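Local coordinates for protein 6-aminohexanoate-dimer hydrolase (Bacillus anthracis, PDB 4GB7) that probably hydrolyses amide bonds of small substrates such as the 6-aminohexanoate dimer, using the serine-hydrolase fold of the beta-lactamase clan, at residues L53-S56 with Y57-K61; M138-L141 with A142-F145; T397-N400 with E401-S404. All coordinates share one frame; numbering follows the deposited sequence. Where two conformers were deposited one is given.

Contact 1: L53-S56 with Y57-K61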
loop_
_atom_site.group_PDB
_atom_site.type_symbol
_atom_site.label_atom_id
_atom_site.label_comp_id
_atom_site.label_asym_id
_atom_site.label_seq_id
_atom_site.Cartn_x
_atom_site.Cartn_y
_atom_site.Cartn_z
ATOM N N LEU A 53 -15.319 10.711 -0.937
ATOM C CA LEU A 53 -14.013 10.068 -1.033
ATOM C C LEU A 53 -13.143 10.651 -2.175
ATOM O O LEU A 53 -11.945 10.695 -2.108
ATOM C CB LEU A 53 -14.209 8.566 -1.244
ATOM C CG LEU A 53 -12.981 7.665 -1.379
ATOM C CD1 LEU A 53 -12.097 7.621 -0.163
ATOM C CD2 LEU A 53 -13.369 6.232 -1.809
ATOM N N ARG A 54 -13.752 11.104 -3.268
ATOM C CA ARG A 54 -12.949 11.680 -4.326
ATOM C C ARG A 54 -12.167 12.914 -3.863
ATOM O O ARG A 54 -11.103 13.208 -4.385
ATOM C CB ARG A 54 -13.842 12.014 -5.534
ATOM C CG ARG A 54 -14.670 10.792 -5.897
ATOM C CD ARG A 54 -14.773 10.515 -7.313
ATOM N NE ARG A 54 -13.466 10.321 -7.899
ATOM C CZ ARG A 54 -13.305 10.240 -9.195
ATOM N NH1 ARG A 54 -14.357 10.436 -9.984
ATOM N NH2 ARG A 54 -12.110 10.148 -9.717
ATOM N N TRP A 55 -12.713 13.615 -2.863
ATOM C CA TRP A 55 -12.027 14.719 -2.201
ATOM C C TRP A 55 -11.145 14.242 -1.088
ATOM O O TRP A 55 -9.951 14.652 -0.992
ATOM C CB TRP A 55 -13.035 15.720 -1.657
ATOM C CG TRP A 55 -12.381 16.945 -1.143
ATOM C CD1 TRP A 55 -12.053 18.111 -1.841
ATOM C CD2 TRP A 55 -11.929 17.178 0.208
ATOM N NE1 TRP A 55 -11.400 19.000 -1.027
ATOM C CE2 TRP A 55 -11.306 18.509 0.215
ATOM C CE3 TRP A 55 -11.959 16.438 1.390
ATOM C CZ2 TRP A 55 -10.786 19.075 1.374
ATOM C CZ3 TRP A 55 -11.411 17.025 2.549
ATOM C CH2 TRP A 55 -10.832 18.305 2.525
ATOM N N SER A 56 -11.702 13.479 -0.160
ATOM C CA SER A 56 -10.872 13.092 0.988
ATOM C C SER A 56 -9.555 12.399 0.584
ATOM O O SER A 56 -8.470 12.729 1.124
ATOM C CB SER A 56 -11.692 12.254 1.960
ATOM O OG SER A 56 -11.986 11.032 1.374
ATOM N N TYR A 57 -9.622 11.457 -0.376
ATOM C CA TYR A 57 -8.423 10.731 -0.815
ATOM C C TYR A 57 -7.484 11.495 -1.730
ATOM O O TYR A 57 -6.474 10.932 -2.171
ATOM C CB TYR A 57 -8.772 9.317 -1.377
ATOM C CG TYR A 57 -8.259 8.166 -0.502
ATOM C CD1 TYR A 57 -8.375 8.190 0.849
ATOM C CD2 TYR A 57 -7.644 7.051 -1.083
ATOM C CE1 TYR A 57 -7.885 7.169 1.626
ATOM C CE2 TYR A 57 -7.142 6.049 -0.344
ATOM C CZ TYR A 57 -7.292 6.073 1.019
ATOM O OH TYR A 57 -6.757 5.033 1.774
ATOM N N THR A 58 -7.815 12.762 -2.020
ATOM C CA THR A 58 -6.912 13.691 -2.688
ATOM C C THR A 58 -6.515 14.887 -1.796
ATOM O O THR A 58 -5.798 15.787 -2.249
ATOM C CB THR A 58 -7.526 14.174 -4.014
ATOM O OG1 THR A 58 -8.791 14.746 -3.779
ATOM C CG2 THR A 58 -7.702 12.964 -5.015
ATOM N N HIS A 59 -7.010 14.904 -0.554
ATOM C CA HIS A 59 -6.761 16.021 0.387
ATOM C C HIS A 59 -6.655 15.557 1.811
ATOM O O HIS A 59 -7.139 16.248 2.728
ATOM C CB HIS A 59 -7.911 17.022 0.332
ATOM C CG HIS A 59 -8.128 17.661 -1.041
ATOM N ND1 HIS A 59 -8.877 17.093 -1.997
ATOM C CD2 HIS A 59 -7.694 18.871 -1.556
ATOM C CE1 HIS A 59 -8.921 17.917 -3.088
ATOM N NE2 HIS A 59 -8.201 18.996 -2.816
HETATM N N MSE A 60 -6.022 14.420 2.048
HETATM C CA MSE A 60 -6.095 13.814 3.384
HETATM C C MSE A 60 -5.506 14.734 4.458
HETATM O O MSE A 60 -6.049 14.853 5.591
HETATM C CB MSE A 60 -5.446 12.416 3.409
HETATM C CG MSE A 60 -6.287 11.274 2.824
HETATM SE SE MSE A 60 -7.935 10.888 3.773
HETATM C CE MSE A 60 -7.239 9.978 5.324
ATOM N N LYS A 61 -4.439 15.440 4.115
ATOM C CA LYS A 61 -3.815 16.318 5.099
ATOM C C LYS A 61 -4.718 17.500 5.514
ATOM O O LYS A 61 -4.425 18.167 6.487
ATOM C CB LYS A 61 -2.483 16.841 4.603
ATOM C CG LYS A 61 -2.537 17.650 3.317
ATOM C CD LYS A 61 -1.185 18.257 3.013
ATOM C CE LYS A 61 -1.123 18.729 1.580
ATOM N NZ LYS A 61 0.263 19.138 1.214
#
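His59 lays its imidazole over the indole of Trp55 in an offset stack, with the centroid of the five-membered ring 3.7 Å from that of the imidazole and the planes only 9° apart. The motif beneath is the C-terminal end of helix 52-56, where a type I beta turn from Ser56 to His59 reverses the chain and brings a residue four positions on back over the last helical turn. His59 CB continues the overlap as a CH-pi contact, 3.7 Å above the centre of the six-membered ring of Trp55. Two torsions build the stack: Trp55 CG stands anti to the backbone N (chi1 -172°), while His59 CG stands beside its own N. The imidazole is also tied at its edge, since ND1 donates to Trp55 O at 2.8 Å with that oxygen in the ring plane, which fixes the rotation of the ring. The same oxygen accepts from Thr58 N, which comes from above the carbonyl plane. Thr58 OG1 lies 2.8 Å from Arg54 O and 3.0 Å from Trp55 O.

Away from the stack, Leu53 and Tyr57 run side by side, Leu53 CD1 3.9 Å from Tyr57 CG, while Tyr57 N closes a helical bond to Leu53 O. The polar ends of the helix residues look elsewhere: the Arg54 guanidinium forms a salt bridge with Asp111, and Ser56 OG bonds to Trp47 O. Across the turn itself, His59 N donates to Ser56 O at 3.1 Å, coming from above the plane of that carbonyl.

Contact 2: M138-L141 with A142-F145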
loop_
_atom_site.group_PDB
_atom_site.type_symbol
_atom_site.label_atom_id
_atom_site.label_comp_id
_atom_site.label_asym_id
_atom_site.label_seq_id
_atom_site.Cartn_x
_atom_site.Cartn_y
_atom_site.Cartn_z
HETATM N N MSE A 138 -3.338 6.138 -0.397
HETATM C CA MSE A 138 -2.936 4.887 -1.027
HETATM C C MSE A 138 -3.361 3.621 -0.251
HETATM O O MSE A 138 -3.008 2.519 -0.653
HETATM C CB MSE A 138 -1.407 4.880 -1.194
HETATM C CG MSE A 138 -0.887 6.044 -1.948
HETATM SE SE MSE A 138 0.939 5.843 -2.501
HETATM C CE MSE A 138 1.818 5.446 -0.896
ATOM N N ALA A 139 -4.109 3.788 0.836
ATOM C CA ALA A 139 -4.622 2.675 1.606
ATOM C C ALA A 139 -3.459 1.717 1.887
ATOM O O ALA A 139 -2.424 2.170 2.330
ATOM C CB ALA A 139 -5.795 1.998 0.897
ATOM N N SER A 140 -3.576 0.434 1.581
ATOM C CA SER A 140 -2.578 -0.566 2.006
ATOM C C SER A 140 -1.277 -0.570 1.182
ATOM O O SER A 140 -0.380 -1.327 1.489
ATOM C CB SER A 140 -3.190 -1.990 1.986
ATOM O OG SER A 140 -4.131 -2.188 3.023
ATOM N N LEU A 141 -1.135 0.295 0.176
ATOM C CA LEU A 141 0.157 0.440 -0.498
ATOM C C LEU A 141 1.257 0.792 0.502
ATOM O O LEU A 141 2.372 0.464 0.269
ATOM C CB LEU A 141 0.144 1.459 -1.608
ATOM C CG LEU A 141 -0.329 0.980 -2.968
ATOM C CD1 LEU A 141 -1.399 -0.068 -3.012
ATOM C CD2 LEU A 141 -0.584 2.142 -3.914
ATOM N N ALA A 142 0.918 1.489 1.597
ATOM C CA ALA A 142 1.864 1.768 2.656
ATOM C C ALA A 142 2.588 0.585 3.180
ATOM O O ALA A 142 3.758 0.726 3.664
ATOM C CB ALA A 142 1.133 2.452 3.833
ATOM N N LYS A 143 1.973 -0.587 3.133
ATOM C CA LYS A 143 2.566 -1.711 3.890
ATOM C C LYS A 143 3.976 -2.099 3.434
ATOM O O LYS A 143 4.817 -2.549 4.237
ATOM C CB LYS A 143 1.640 -2.925 3.793
ATOM C CG LYS A 143 0.324 -2.726 4.507
ATOM C CD LYS A 143 -0.553 -3.954 4.502
ATOM C CE LYS A 143 -1.735 -3.847 5.480
ATOM N NZ LYS A 143 -2.812 -2.873 5.109
ATOM N N VAL A 144 4.235 -1.926 2.147
ATOM C CA VAL A 144 5.514 -2.326 1.557
ATOM C C VAL A 144 6.686 -1.479 2.089
ATOM O O VAL A 144 7.793 -1.937 2.106
ATOM C CB VAL A 144 5.480 -2.394 0.023
ATOM C CG1 VAL A 144 4.456 -3.457 -0.411
ATOM C CG2 VAL A 144 5.237 -1.025 -0.637
ATOM N N PHE A 145 6.402 -0.278 2.550
ATOM C CA PHE A 145 7.419 0.603 3.159
ATOM C C PHE A 145 7.826 0.095 4.502
ATOM O O PHE A 145 9.023 0.069 4.788
ATOM C CB PHE A 145 6.904 2.039 3.183
ATOM C CG PHE A 145 6.793 2.624 1.794
ATOM C CD1 PHE A 145 7.869 3.211 1.204
ATOM C CD2 PHE A 145 5.621 2.534 1.102
ATOM C CE1 PHE A 145 7.798 3.685 -0.087
ATOM C CE2 PHE A 145 5.516 3.009 -0.166
ATOM C CZ PHE A 145 6.602 3.590 -0.767
HETATM O O HOH W 1 -0.888 4.294 2.327
#
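Lys143 reaches back along the start of helix 143-155 to Ser140, one turn earlier, in the spacing of an SxxK motif consistent with the serine and lysine of beta-lactamase-clan hydrolases. From CB, 3.5 Å from Ser140 O, the chain passes CG, which meets the same carbonyl oxygen, and then CD, which comes alongside Ser140 CB. Beyond that it stays extended until a bend at its last torsion (chi4 70°) turns NZ to Ser140 OG. There NZ donates to Ser140 OG at a short 2.6 Å. The ammonium is shared further: Asn251 OD1 and Ser300 O accept from it, and Tyr249 OH is a weak partner. Such a set would hold the lysine tip steady beside the serine, whose OG also bonds to Tyr249 OH and to a nitrate ion that probably came from the crystallisation liquor.

The backbone repeats the same one-turn reach, Lys143 N donating to Ser140 O at 3.0 Å from above the carbonyl plane. Ala142 N makes a weak bond to Ala139 O, which also lies 2.6 Å from a water.

The remaining side chains of the turn are apolar. Selenomethionine Met138 brings its CE toward Phe145 CE2, oblique to that ring, and both residues pack on Leu303 of strand 303-305 and on Met310 of helix 307-318; Phe145 also stacks with Phe313. Leu141 and Val144 rest on Val371 of strand 369-373, so the apolar residues of the turn pack against two strands and a helix. Within the turn, Val144 CG2 lies 3.4 Å from Leu141 O.

Contact 3: T397-N400 with E401-S404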
loop_
_atom_site.group_PDB
_atom_site.type_symbol
_atom_site.label_atom_id
_atom_site.label_comp_id
_atom_site.label_asym_id
_atom_site.label_seq_id
_atom_site.Cartn_x
_atom_site.Cartn_y
_atom_site.Cartn_z
ATOM N N THR A 397 -16.856 2.059 -3.806
ATOM C CA THR A 397 -17.372 0.700 -3.857
ATOM C C THR A 397 -17.095 0.073 -5.234
ATOM O O THR A 397 -17.956 0.065 -6.116
ATOM C CB THR A 397 -18.854 0.624 -3.498
ATOM O OG1 THR A 397 -19.609 1.415 -4.417
ATOM C CG2 THR A 397 -19.102 1.086 -2.090
ATOM N N PRO A 398 -15.855 -0.397 -5.442
ATOM C CA PRO A 398 -15.535 -0.951 -6.789
ATOM C C PRO A 398 -16.407 -2.132 -7.141
ATOM O O PRO A 398 -16.851 -2.906 -6.234
ATOM C CB PRO A 398 -14.071 -1.393 -6.666
ATOM C CG PRO A 398 -13.534 -0.564 -5.538
ATOM C CD PRO A 398 -14.674 -0.401 -4.557
ATOM N N SER A 399 -16.673 -2.269 -8.437
ATOM C CA SER A 399 -17.408 -3.442 -8.939
ATOM C C SER A 399 -16.653 -4.709 -8.677
ATOM O O SER A 399 -15.430 -4.680 -8.436
ATOM C CB SER A 399 -17.655 -3.368 -10.401
ATOM O OG SER A 399 -16.467 -3.610 -11.135
ATOM N N ASN A 400 -17.366 -5.833 -8.734
ATOM C CA ASN A 400 -16.720 -7.098 -8.451
ATOM C C ASN A 400 -15.765 -7.461 -9.575
ATOM O O ASN A 400 -14.847 -8.232 -9.344
ATOM C CB ASN A 400 -17.730 -8.235 -8.204
ATOM C CG ASN A 400 -18.508 -8.063 -6.902
ATOM O OD1 ASN A 400 -17.951 -7.669 -5.876
ATOM N ND2 ASN A 400 -19.790 -8.418 -6.929
ATOM N N GLU A 401 -15.951 -6.879 -10.758
ATOM C CA GLU A 401 -15.170 -7.289 -11.921
ATOM C C GLU A 401 -13.901 -6.484 -12.143
ATOM O O GLU A 401 -13.025 -6.926 -12.863
ATOM C CB GLU A 401 -16.028 -7.142 -13.175
ATOM C CG GLU A 401 -17.219 -8.096 -13.222
ATOM C CD GLU A 401 -18.339 -7.773 -12.271
ATOM O OE1 GLU A 401 -18.619 -6.566 -12.053
ATOM O OE2 GLU A 401 -18.944 -8.752 -11.750
ATOM N N ILE A 402 -13.808 -5.277 -11.589
ATOM C CA ILE A 402 -12.811 -4.308 -12.095
ATOM C C ILE A 402 -11.400 -4.726 -11.737
ATOM O O ILE A 402 -10.471 -4.523 -12.534
ATOM C CB ILE A 402 -13.100 -2.843 -11.647
ATOM C CG1 ILE A 402 -12.204 -1.848 -12.437
ATOM C CG2 ILE A 402 -13.020 -2.682 -10.127
ATOM C CD1 ILE A 402 -12.443 -1.826 -13.942
ATOM N N HIS A 403 -11.210 -5.360 -10.591
ATOM C CA HIS A 403 -9.841 -5.783 -10.221
ATOM C C HIS A 403 -9.276 -6.761 -11.236
ATOM O O HIS A 403 -8.130 -6.622 -11.660
ATOM C CB HIS A 403 -9.812 -6.426 -8.867
ATOM C CG HIS A 403 -8.437 -6.952 -8.482
ATOM N ND1 HIS A 403 -7.335 -6.182 -8.464
ATOM C CD2 HIS A 403 -8.027 -8.234 -8.110
ATOM C CE1 HIS A 403 -6.270 -6.924 -8.069
ATOM N NE2 HIS A 403 -6.693 -8.184 -7.865
ATOM N N SER A 404 -10.066 -7.758 -11.639
ATOM C CA SER A 404 -9.595 -8.675 -12.670
ATOM C C SER A 404 -9.413 -8.013 -14.069
ATOM O O SER A 404 -8.534 -8.385 -14.836
ATOM C CB SER A 404 -10.556 -9.859 -12.807
ATOM O OG SER A 404 -10.127 -10.768 -13.806
HETATM O O HOH W 2 -12.978 -5.805 -8.179
HETATM O O HOH W 3 -12.289 -8.813 -10.197
HETATM O O HOH W 4 -20.623 -9.531 -9.655
#
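Glu401 folds its side chain back beside Asn400 and Ser399 at the point where a surface loop turns into helix 402-417, an N-cap with Ser399 as the capping residue. A bend at its second torsion (chi2 72°) returns the carboxylate to the loop instead of sending it outward, so that OE1 lies 3.7 Å from Ser399 CB and OE2 passes near Asn400 CB. One water completes this fold-back: it donates to Glu401 OE2 and accepts from Asn400 ND2, joining the two exposed side chains without a direct bond. The backbone N of Glu401 makes a weak, bent bond to Ser399 OG, 3.3 Å away.

Ile402 follows, and its N approaches the same hydroxyl oxygen at 3.2 Å, again weakly. Ser399 OG can accept both because it is turned between its own N and carbonyl carbon (chi1 74°), facing the amides of Glu401 and Ile402. The isoleucine is the buried member of this otherwise exposed group. Its CG2 branch turns back to the loop and meets Pro398 CB at 3.8 Å, a small apolar contact alongside the polar cap.

At His403 the loop is reached through solvent: its N donates to a water that in turn donates to Ser399 O at 2.7 Å and, more weakly, to Asn400 O. Ser404 N repeats the pattern through another water, which donates to Asn400 O at 2.8 Å. Waters thus take up two amides of the first turn. From here His403 O and Ser404 O go on to accept from Ser407 and Asn408, farther along helix 402-417, the last helix of the chain, which the loop holding this cap connects to strand 387-393, the middle strand of the five-stranded antiparallel sheet.

The three contacts illustrate short-range side-chain bonding at helix ends: contact 1 closes a helix, whereas contacts 2 and 3 open one. Contact 2 holds the putative SxxK residues, with a nitrate about 3 Å from the serine side chain, and its centre lies about 2 Å from the centre of the chain. Contact 1 touches it through the side chain of Tyr57: Tyr57 OH comes within 3.1 Å of Ala139 N, and Tyr57 CE2 packs at 3.8 Å from Met138 N, although the contact centres are 16 Å apart. Contact 3 stands aside at the surface, its nearest atoms about 6 Å from contact 1 and about 10 Å from contact 2.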